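Local coordinates for protein 2-oxoglutarate-dependent dioxygenase DAO (Oryza sativa subsp. indica, PDB 6KUN) that probably oxidises the auxin indole-3-acetic acid irreversibly to inactive 2-oxoindole-3-acetic acid, using iron(II) and 2-oxoglutarate, at residues R157-Q162 against A239-S244; T256-G261 against Y272-Y277; A6-L11 against R35-G40. All blocks are in the same frame, centred on the assembly; numbering follows the deposited sequence.

Three short strand pairings lie around the jelly-roll core of this chain. They come in series along it: contact 3 closes first, then contact 1, then contact 2. Contacts 3 and 1 reach the same mixed sheet, contact 3 at strand 6-8, one of its two outer strands in this chain, and contact 1 further in, with centres about 28 Å apart. Contact 2 is a separate two-stranded ribbon, about 38 Å from contact 1 between centres and on the opposite side of the chain's centre, although strand 256-257 is the next strand after 242-249. Contact 1 contributes Y158, R242 and S244 to the 2-oxoglutarate pocket, whereas Y277 of contact 2 lies near the bound indole-3-acetic acid.

Contact 1 of 3, residues R157-Q162 against A239-S244. With AKG (2-oxoglutaric acid), chain G.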
loop_
_atom_site.group_PDB
_atom_site.type_symbol
_atom_site.label_atom_id
_atom_site.label_comp_id
_atom_site.label_asym_id
_atom_site.label_seq_id
_atom_site.Cartn_x
_atom_site.Cartn_y
_atom_site.Cartn_z
ATOM N N ARG B 157 10.749 -5.119 -12.189
ATOM C CA ARG B 157 10.209 -6.268 -11.473
ATOM C C ARG B 157 11.294 -7.316 -11.300
ATOM O O ARG B 157 11.948 -7.712 -12.269
ATOM C CB ARG B 157 9.019 -6.874 -12.207
ATOM C CG ARG B 157 8.308 -7.932 -11.437
ATOM C CD ARG B 157 6.994 -8.289 -12.087
ATOM N NE ARG B 157 7.128 -9.302 -13.116
ATOM C CZ ARG B 157 6.154 -10.157 -13.450
ATOM N NH1 ARG B 157 4.995 -10.108 -12.822
ATOM N NH2 ARG B 157 6.351 -11.052 -14.401
ATOM N N TYR B 158 11.491 -7.750 -10.059
ATOM C CA TYR B 158 12.407 -8.851 -9.730
ATOM C C TYR B 158 11.540 -10.053 -9.377
ATOM O O TYR B 158 10.750 -10.005 -8.431
ATOM C CB TYR B 158 13.371 -8.471 -8.593
ATOM C CG TYR B 158 14.142 -7.181 -8.864
ATOM C CD1 TYR B 158 13.521 -5.944 -8.735
ATOM C CD2 TYR B 158 15.472 -7.200 -9.264
ATOM C CE1 TYR B 158 14.194 -4.769 -8.994
ATOM C CE2 TYR B 158 16.156 -6.030 -9.531
ATOM C CZ TYR B 158 15.511 -4.816 -9.388
ATOM O OH TYR B 158 16.178 -3.637 -9.640
ATOM N N ASN B 159 11.644 -11.109 -10.168
ATOM C CA ASN B 159 10.753 -12.260 -10.039
ATOM C C ASN B 159 11.331 -13.268 -9.056
ATOM O O ASN B 159 11.869 -14.314 -9.410
ATOM C CB ASN B 159 10.509 -12.874 -11.406
ATOM C CG ASN B 159 9.699 -11.965 -12.280
ATOM O OD1 ASN B 159 8.590 -11.585 -11.908
ATOM N ND2 ASN B 159 10.263 -11.569 -13.416
ATOM N N TYR B 160 11.181 -12.927 -7.787
ATOM C CA TYR B 160 11.621 -13.774 -6.700
ATOM C C TYR B 160 10.752 -15.014 -6.573
ATOM O O TYR B 160 9.578 -15.020 -6.959
ATOM C CB TYR B 160 11.571 -12.993 -5.392
ATOM C CG TYR B 160 12.517 -11.816 -5.298
ATOM C CD1 TYR B 160 13.707 -11.788 -6.021
ATOM C CD2 TYR B 160 12.226 -10.747 -4.460
ATOM C CE1 TYR B 160 14.575 -10.741 -5.910
ATOM C CE2 TYR B 160 13.092 -9.684 -4.340
ATOM C CZ TYR B 160 14.262 -9.688 -5.069
ATOM O OH TYR B 160 15.116 -8.639 -4.943
ATOM N N THR B 161 11.348 -16.065 -6.011
ATOM C CA THR B 161 10.676 -17.316 -5.713
ATOM C C THR B 161 11.199 -17.814 -4.373
ATOM O O THR B 161 12.076 -17.189 -3.737
ATOM C CB THR B 161 10.956 -18.344 -6.799
ATOM O OG1 THR B 161 12.323 -18.745 -6.649
ATOM C CG2 THR B 161 10.730 -17.745 -8.216
ATOM N N GLN B 162 10.686 -18.962 -3.933
ATOM C CA GLN B 162 11.185 -19.521 -2.672
ATOM C C GLN B 162 12.696 -19.744 -2.733
ATOM O O GLN B 162 13.398 -19.576 -1.728
ATOM C CB GLN B 162 10.456 -20.826 -2.341
ATOM C CG GLN B 162 8.946 -20.679 -2.085
ATOM C CD GLN B 162 8.601 -20.153 -0.690
ATOM O OE1 GLN B 162 9.483 -19.939 0.153
ATOM N NE2 GLN B 162 7.309 -19.937 -0.444
ATOM N N ALA B 239 9.713 -14.335 -0.882
ATOM C CA ALA B 239 9.477 -15.193 -2.034
ATOM C C ALA B 239 8.402 -14.651 -2.967
ATOM O O ALA B 239 7.716 -15.436 -3.631
ATOM C CB ALA B 239 9.099 -16.607 -1.565
ATOM N N VAL B 240 8.213 -13.337 -3.011
ATOM C CA VAL B 240 7.246 -12.730 -3.928
ATOM C C VAL B 240 7.931 -11.677 -4.796
ATOM O O VAL B 240 8.947 -11.099 -4.392
ATOM C CB VAL B 240 6.067 -12.115 -3.150
ATOM C CG1 VAL B 240 5.441 -13.162 -2.253
ATOM C CG2 VAL B 240 6.551 -10.945 -2.301
ATOM N N PRO B 241 7.438 -11.421 -6.004
ATOM C CA PRO B 241 8.074 -10.408 -6.860
ATOM C C PRO B 241 8.146 -9.041 -6.186
ATOM O O PRO B 241 7.201 -8.605 -5.525
ATOM C CB PRO B 241 7.166 -10.359 -8.092
ATOM C CG PRO B 241 6.404 -11.648 -8.075
ATOM C CD PRO B 241 6.285 -12.073 -6.643
ATOM N N ARG B 242 9.263 -8.350 -6.399
ATOM C CA ARG B 242 9.438 -6.986 -5.915
ATOM C C ARG B 242 9.359 -5.993 -7.075
ATOM O O ARG B 242 10.128 -6.080 -8.033
ATOM C CB ARG B 242 10.775 -6.842 -5.187
ATOM C CG ARG B 242 11.170 -5.404 -4.891
ATOM C CD ARG B 242 12.459 -5.339 -4.090
ATOM N NE ARG B 242 12.895 -3.965 -3.864
ATOM C CZ ARG B 242 13.457 -3.196 -4.792
ATOM N NH1 ARG B 242 13.656 -3.669 -6.015
ATOM N NH2 ARG B 242 13.822 -1.957 -4.497
ATOM N N VAL B 243 8.425 -5.052 -6.981
ATOM C CA VAL B 243 8.209 -4.062 -8.026
ATOM C C VAL B 243 8.647 -2.692 -7.523
ATOM O O VAL B 243 8.360 -2.293 -6.376
ATOM C CB VAL B 243 6.748 -4.043 -8.505
ATOM C CG1 VAL B 243 6.545 -2.907 -9.436
ATOM C CG2 VAL B 243 6.433 -5.373 -9.194
ATOM N N SER B 244 9.373 -1.981 -8.377
ATOM C CA SER B 244 9.858 -0.674 -8.001
ATOM C C SER B 244 9.799 0.254 -9.189
ATOM O O SER B 244 9.688 -0.175 -10.336
ATOM C CB SER B 244 11.297 -0.731 -7.438
ATOM O OG SER B 244 12.245 -1.072 -8.411
HETATM C C1 AKG G . 18.898 1.199 -8.223
HETATM O O1 AKG G . 18.023 1.967 -7.768
HETATM O O2 AKG G . 19.737 1.578 -9.069
HETATM C C2 AKG G . 18.942 -0.183 -7.753
HETATM O O5 AKG G . 19.944 -0.614 -7.207
HETATM C C3 AKG G . 17.739 -1.076 -7.946
HETATM C C4 AKG G . 16.469 -0.289 -7.644
HETATM C C5 AKG G . 15.268 -1.189 -7.812
HETATM O O3 AKG G . 14.597 -1.484 -6.799
HETATM O O4 AKG G . 14.989 -1.604 -8.958
#
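The 2-oxoglutarate pocket of this dioxygenase is lined where strands 151-158 and 242-249 run antiparallel, and Y158 and R242 hold the distal C5 carboxylate there, with S244 OG close by. Y158 and R242 form a hydrogen-bonded pair: Y158 N gives to R242 O at 3.0 Å, and R242 N returns a bond to Y158 O. Their side chains lie alongside each other on one face of the sheet and point the same way. R242 starts with CG anti to the backbone N (chi1 168°) and stays extended to NE, which carries NH1 to 3.2 Å from Y158 CE1. The Y158 ring, its plane 59° from the guanidinium, presents its edge to the ligand, and Y158 OH donates a very short bond of 2.5 Å to AKG O4. Both NH1 and NH2 of R242 donate to AKG O3, whose exact place is less certain, so the arginine probably neutralises the carboxylate. S244 OG, also bonded to N156, sits 2.8 Å from AKG O4. Alongside R242, Y160 CE2 lies 3.8 Å from R242 CB. On the other face, the R157 and V243 side chains cross obliquely, while the R157 guanidinium pairs with E87. R242 and S244 form the RxS motif of plant 2-oxoglutarate-dependent dioxygenases.

Contact 2 of 3, residues T256-G261 against Y272-Y277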
loop_
_atom_site.group_PDB
_atom_site.type_symbol
_atom_site.label_atom_id
_atom_site.label_comp_id
_atom_site.label_asym_id
_atom_site.label_seq_id
_atom_site.Cartn_x
_atom_site.Cartn_y
_atom_site.Cartn_z
ATOM N N THR B 256 28.215 17.705 -20.009
ATOM C CA THR B 256 29.473 17.944 -19.320
ATOM C C THR B 256 29.305 17.970 -17.806
ATOM O O THR B 256 28.486 18.725 -17.288
ATOM C CB THR B 256 30.105 19.274 -19.759
ATOM O OG1 THR B 256 30.539 19.157 -21.101
ATOM C CG2 THR B 256 31.288 19.632 -18.881
ATOM N N VAL B 257 30.158 17.212 -17.113
ATOM C CA VAL B 257 30.177 17.173 -15.655
ATOM C C VAL B 257 31.330 18.038 -15.173
ATOM O O VAL B 257 32.506 17.675 -15.332
ATOM C CB VAL B 257 30.301 15.734 -15.137
ATOM C CG1 VAL B 257 30.270 15.736 -13.615
ATOM C CG2 VAL B 257 29.193 14.852 -15.718
ATOM N N SER B 258 31.007 19.178 -14.543
ATOM C CA SER B 258 32.027 20.041 -13.961
ATOM C C SER B 258 31.495 20.751 -12.725
ATOM O O SER B 258 30.449 21.393 -12.767
ATOM C CB SER B 258 32.503 21.093 -14.983
ATOM O OG SER B 258 33.580 21.836 -14.413
ATOM N N ALA B 259 32.208 20.610 -11.620
ATOM C CA ALA B 259 31.778 21.208 -10.378
ATOM C C ALA B 259 31.654 22.717 -10.531
ATOM O O ALA B 259 32.428 23.324 -11.282
ATOM C CB ALA B 259 32.757 20.872 -9.254
ATOM N N PRO B 260 30.677 23.344 -9.888
ATOM C CA PRO B 260 30.631 24.815 -9.863
ATOM C C PRO B 260 31.763 25.412 -9.033
ATOM O O PRO B 260 32.210 24.837 -8.036
ATOM C CB PRO B 260 29.255 25.106 -9.241
ATOM C CG PRO B 260 28.441 23.796 -9.441
ATOM C CD PRO B 260 29.446 22.710 -9.349
ATOM N N GLY B 261 32.200 26.602 -9.432
ATOM C CA GLY B 261 33.221 27.323 -8.683
ATOM C C GLY B 261 33.096 27.353 -7.165
ATOM O O GLY B 261 34.098 27.161 -6.457
ATOM N N TYR B 272 38.037 16.601 -9.467
ATOM C CA TYR B 272 37.906 15.821 -10.681
ATOM C C TYR B 272 38.072 16.722 -11.881
ATOM O O TYR B 272 37.639 17.883 -11.858
ATOM C CB TYR B 272 36.554 15.117 -10.732
ATOM C CG TYR B 272 36.277 14.224 -9.536
ATOM C CD1 TYR B 272 36.819 12.956 -9.453
ATOM C CD2 TYR B 272 35.456 14.644 -8.515
ATOM C CE1 TYR B 272 36.542 12.132 -8.381
ATOM C CE2 TYR B 272 35.196 13.848 -7.422
ATOM C CZ TYR B 272 35.731 12.576 -7.385
ATOM O OH TYR B 272 35.478 11.761 -6.291
ATOM N N ARG B 273 38.704 16.185 -12.921
ATOM C CA ARG B 273 38.708 16.905 -14.188
ATOM C C ARG B 273 37.290 16.925 -14.744
ATOM O O ARG B 273 36.457 16.066 -14.412
ATOM C CB ARG B 273 39.681 16.250 -15.183
ATOM C CG ARG B 273 39.138 15.082 -15.945
ATOM C CD ARG B 273 40.267 14.281 -16.610
ATOM N NE ARG B 273 41.183 13.714 -15.625
ATOM C CZ ARG B 273 41.833 12.563 -15.772
ATOM N NH1 ARG B 273 41.665 11.836 -16.866
ATOM N NH2 ARG B 273 42.632 12.133 -14.813
ATOM N N GLU B 274 37.018 17.914 -15.596
ATOM C CA GLU B 274 35.764 17.932 -16.343
ATOM C C GLU B 274 35.704 16.700 -17.247
ATOM O O GLU B 274 36.733 16.266 -17.784
ATOM C CB GLU B 274 35.632 19.200 -17.183
ATOM C CG GLU B 274 35.619 20.493 -16.375
ATOM C CD GLU B 274 35.405 21.729 -17.232
ATOM O OE1 GLU B 274 35.401 21.623 -18.476
ATOM O OE2 GLU B 274 35.256 22.818 -16.650
ATOM N N PHE B 275 34.501 16.118 -17.380
ATOM C CA PHE B 275 34.300 14.962 -18.225
ATOM C C PHE B 275 32.884 14.956 -18.790
ATOM O O PHE B 275 31.955 15.601 -18.271
ATOM C CB PHE B 275 34.645 13.651 -17.493
ATOM C CG PHE B 275 33.778 13.358 -16.277
ATOM C CD1 PHE B 275 34.132 13.852 -15.024
ATOM C CD2 PHE B 275 32.654 12.576 -16.390
ATOM C CE1 PHE B 275 33.343 13.582 -13.920
ATOM C CE2 PHE B 275 31.863 12.286 -15.300
ATOM C CZ PHE B 275 32.203 12.800 -14.076
ATOM N N LYS B 276 32.740 14.212 -19.903
ATOM C CA LYS B 276 31.445 13.955 -20.505
ATOM C C LYS B 276 30.813 12.739 -19.838
ATOM O O LYS B 276 31.437 11.669 -19.750
ATOM C CB LYS B 276 31.600 13.682 -22.007
ATOM C CG LYS B 276 32.099 14.897 -22.810
ATOM C CD LYS B 276 31.049 16.015 -22.878
ATOM C CE LYS B 276 31.322 16.978 -24.035
ATOM N NZ LYS B 276 31.537 16.270 -25.343
ATOM N N TYR B 277 29.555 12.891 -19.420
ATOM C CA TYR B 277 28.858 11.811 -18.737
ATOM C C TYR B 277 28.846 10.528 -19.567
ATOM O O TYR B 277 29.138 9.429 -19.054
ATOM C CB TYR B 277 27.435 12.260 -18.421
ATOM C CG TYR B 277 26.601 11.155 -17.842
ATOM C CD1 TYR B 277 26.963 10.575 -16.641
ATOM C CD2 TYR B 277 25.449 10.692 -18.483
ATOM C CE1 TYR B 277 26.225 9.560 -16.097
ATOM C CE2 TYR B 277 24.696 9.694 -17.931
ATOM C CZ TYR B 277 25.080 9.115 -16.743
ATOM O OH TYR B 277 24.331 8.099 -16.175
HETATM O O HOH W 1 34.129 16.785 -13.189
#
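A two-stranded antiparallel ribbon, made of strands 256-257 and 275-276 beyond the strands of the jelly roll, brings these segments together. V257 and F275 are its hydrogen-bonded pair, and the two bonds differ in length and direction. V257 N reaches F275 O at 2.7 Å, arriving nearly along the C=O axis, whereas F275 N approaches V257 O in the carbonyl plane, on a lone pair, at a longer 3.3 Å. V257 O is gripped a second time by a water at 2.8 Å, which also donates to R273 O and so ties the two backbones together just past the last bridge.

On the buried face, V257 sits over one face of the F275 ring. The ring takes the crowded position between backbone N and carbonyl carbon (chi1 63°), which folds it back over the partner strand. V257 CB then stands 3.8 Å from the F275 ring centroid, 16° off the normal, a CH-pi contact; CG1 meets F275 CZ at the tip, at 3.5 Å, and CG2 lies by F275 CE2.

One step past the ladder, S258 OG donates to E274 OE2 at 3.0 Å, meeting the carboxylate from above its plane. On the other face of the ribbon, T256 OG1 lies against the aliphatic part of K276, at 3.6 Å from K276 CD.

K276 is the N-cap of helix 277-287, so the ribbon leads directly into that helix. F275 packs on Y280 within it and on A221 of helix 217-222, while Y277 touches V218 of the latter and bonds through its hydroxyl to S176, close to bound indole-3-acetic acid.

Contact 3 of 3, residues A6-L11 against R35-G40; sequences AIDLRL and RVSGHG
An arginine stacks on a glycine at positive phi: the R10 guanidinium lays one face over G38 CA, which sits 3.3 Å from the guanidinium plane, over its centre. G38, without a side chain, lets the flat group lie this close over its CA. R10 gets there through a chain bent at chi3 (-90°), which turns NE and CZ back over the turn after strand 33-37.

Upstream, the two strands pair in parallel register, A6 with R35, I7 with V36 and D8 with S37. I7 uses both its backbone groups: I7 N gives to R35 O at 2.8 Å, and S37 N gives to I7 O at 3.0 Å. L9 N continues the ladder to S37 O at 3.1 Å, nearly straight at 171°, just as the first segment leaves its strand. All three donors stand above the carbonyl planes.

D8 has its CG anti to its backbone N (chi1 -178°). Its OD1 accepts from L11 N at 2.9 Å, an Asx motif that accompanies the helical backbone angles of residues 9-11, while D8 OD2 accepts a hydrogen bond from a water that is also bonded to S37 OG, at 3.1 Å. On the buried side, the L9 and V36 side chains cross obliquely, with L9 CG 4.0 Å from V36 CG1.

Strands 6-8 and 33-37, joined through helix 18-30, make a beta-alpha-beta unit at the edge of the mixed sheet. I7 rests on that helix, L9 on helix 111-138, and V36 on strand 211-215, the next strand inward.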
loop_
_atom_site.group_PDB
_atom_site.type_symbol
_atom_site.label_atom_id
_atom_site.label_comp_id
_atom_site.label_asym_id
_atom_site.label_seq_id
_atom_site.Cartn_x
_atom_site.Cartn_y
_atom_site.Cartn_z
ATOM N N ALA B 6 14.980 11.349 7.167
ATOM C CA ALA B 6 13.774 11.720 6.426
ATOM C C ALA B 6 13.722 13.240 6.325
ATOM O O ALA B 6 13.883 13.935 7.331
ATOM C CB ALA B 6 12.512 11.177 7.114
ATOM N N ILE B 7 13.518 13.742 5.112
ATOM C CA ILE B 7 13.530 15.165 4.804
ATOM C C ILE B 7 12.155 15.557 4.303
ATOM O O ILE B 7 11.633 14.938 3.370
ATOM C CB ILE B 7 14.604 15.504 3.736
ATOM C CG1 ILE B 7 16.006 15.120 4.225
ATOM C CG2 ILE B 7 14.553 16.995 3.353
ATOM C CD1 ILE B 7 16.427 15.828 5.504
ATOM N N ASP B 8 11.584 16.592 4.888
ATOM C CA ASP B 8 10.294 17.102 4.421
ATOM C C ASP B 8 10.538 18.255 3.451
ATOM O O ASP B 8 11.066 19.305 3.842
ATOM C CB ASP B 8 9.410 17.545 5.591
ATOM C CG ASP B 8 8.049 18.023 5.135
ATOM O OD1 ASP B 8 7.985 18.918 4.275
ATOM O OD2 ASP B 8 7.035 17.489 5.621
ATOM N N LEU B 9 10.156 18.051 2.188
ATOM C CA LEU B 9 10.536 18.955 1.116
ATOM C C LEU B 9 9.749 20.251 1.178
ATOM O O LEU B 9 10.240 21.295 0.731
ATOM C CB LEU B 9 10.278 18.319 -0.252
ATOM C CG LEU B 9 11.180 17.191 -0.725
ATOM C CD1 LEU B 9 10.768 16.695 -2.133
ATOM C CD2 LEU B 9 12.589 17.686 -0.737
ATOM N N ARG B 10 8.503 20.206 1.676
ATOM C CA ARG B 10 7.759 21.450 1.849
ATOM C C ARG B 10 8.445 22.305 2.913
ATOM O O ARG B 10 8.548 23.527 2.785
ATOM C CB ARG B 10 6.305 21.151 2.210
ATOM C CG ARG B 10 5.726 19.925 1.495
ATOM C CD ARG B 10 4.265 19.581 1.867
ATOM N NE ARG B 10 4.168 18.667 3.010
ATOM C CZ ARG B 10 3.344 17.616 3.087
ATOM N NH1 ARG B 10 2.537 17.299 2.067
ATOM N NH2 ARG B 10 3.355 16.856 4.171
ATOM N N LEU B 11 8.946 21.664 3.968
ATOM C CA LEU B 11 9.613 22.386 5.052
ATOM C C LEU B 11 10.933 23.003 4.576
ATOM O O LEU B 11 11.112 24.233 4.643
ATOM C CB LEU B 11 9.805 21.415 6.225
ATOM C CG LEU B 11 10.610 21.890 7.436
ATOM C CD1 LEU B 11 9.894 23.067 8.068
ATOM C CD2 LEU B 11 10.823 20.776 8.445
ATOM N N ARG B 35 15.249 9.772 2.767
ATOM C CA ARG B 35 13.833 9.671 2.401
ATOM C C ARG B 35 13.247 11.065 2.197
ATOM O O ARG B 35 13.666 12.019 2.849
ATOM C CB ARG B 35 13.033 8.947 3.476
ATOM C CG ARG B 35 13.557 7.597 3.882
ATOM C CD ARG B 35 12.471 6.769 4.587
ATOM N NE ARG B 35 12.014 5.653 3.748
ATOM C CZ ARG B 35 12.352 4.375 3.929
ATOM N NH1 ARG B 35 13.143 4.009 4.937
ATOM N NH2 ARG B 35 11.883 3.449 3.104
ATOM N N VAL B 36 12.264 11.186 1.283
ATOM C CA VAL B 36 11.540 12.454 1.120
ATOM C C VAL B 36 10.061 12.251 1.399
ATOM O O VAL B 36 9.422 11.359 0.815
ATOM C CB VAL B 36 11.704 13.117 -0.261
ATOM C CG1 VAL B 36 13.086 13.705 -0.412
ATOM C CG2 VAL B 36 11.391 12.169 -1.377
ATOM N N SER B 37 9.528 13.087 2.294
ATOM C CA SER B 37 8.094 13.297 2.443
ATOM C C SER B 37 7.792 14.690 1.925
ATOM O O SER B 37 8.690 15.440 1.509
ATOM C CB SER B 37 7.691 13.191 3.906
ATOM O OG SER B 37 8.375 14.225 4.621
ATOM N N GLY B 38 6.510 15.060 2.000
ATOM C CA GLY B 38 6.099 16.391 1.586
ATOM C C GLY B 38 6.340 16.655 0.129
ATOM O O GLY B 38 6.532 17.812 -0.271
ATOM N N HIS B 39 6.332 15.601 -0.684
ATOM C CA HIS B 39 6.705 15.663 -2.084
ATOM C C HIS B 39 5.536 15.999 -2.997
ATOM O O HIS B 39 5.751 16.252 -4.194
ATOM C CB HIS B 39 7.292 14.303 -2.474
ATOM C CG HIS B 39 6.451 13.161 -2.016
ATOM N ND1 HIS B 39 5.172 12.953 -2.492
ATOM C CD2 HIS B 39 6.655 12.231 -1.053
ATOM C CE1 HIS B 39 4.650 11.899 -1.885
ATOM N NE2 HIS B 39 5.529 11.447 -1.006
ATOM N N GLY B 40 4.316 15.954 -2.484
ATOM C CA GLY B 40 3.166 16.400 -3.224
ATOM C C GLY B 40 2.621 15.448 -4.265
ATOM O O GLY B 40 1.682 15.834 -4.979
HETATM O O HOH W 2 6.538 15.218 6.909
#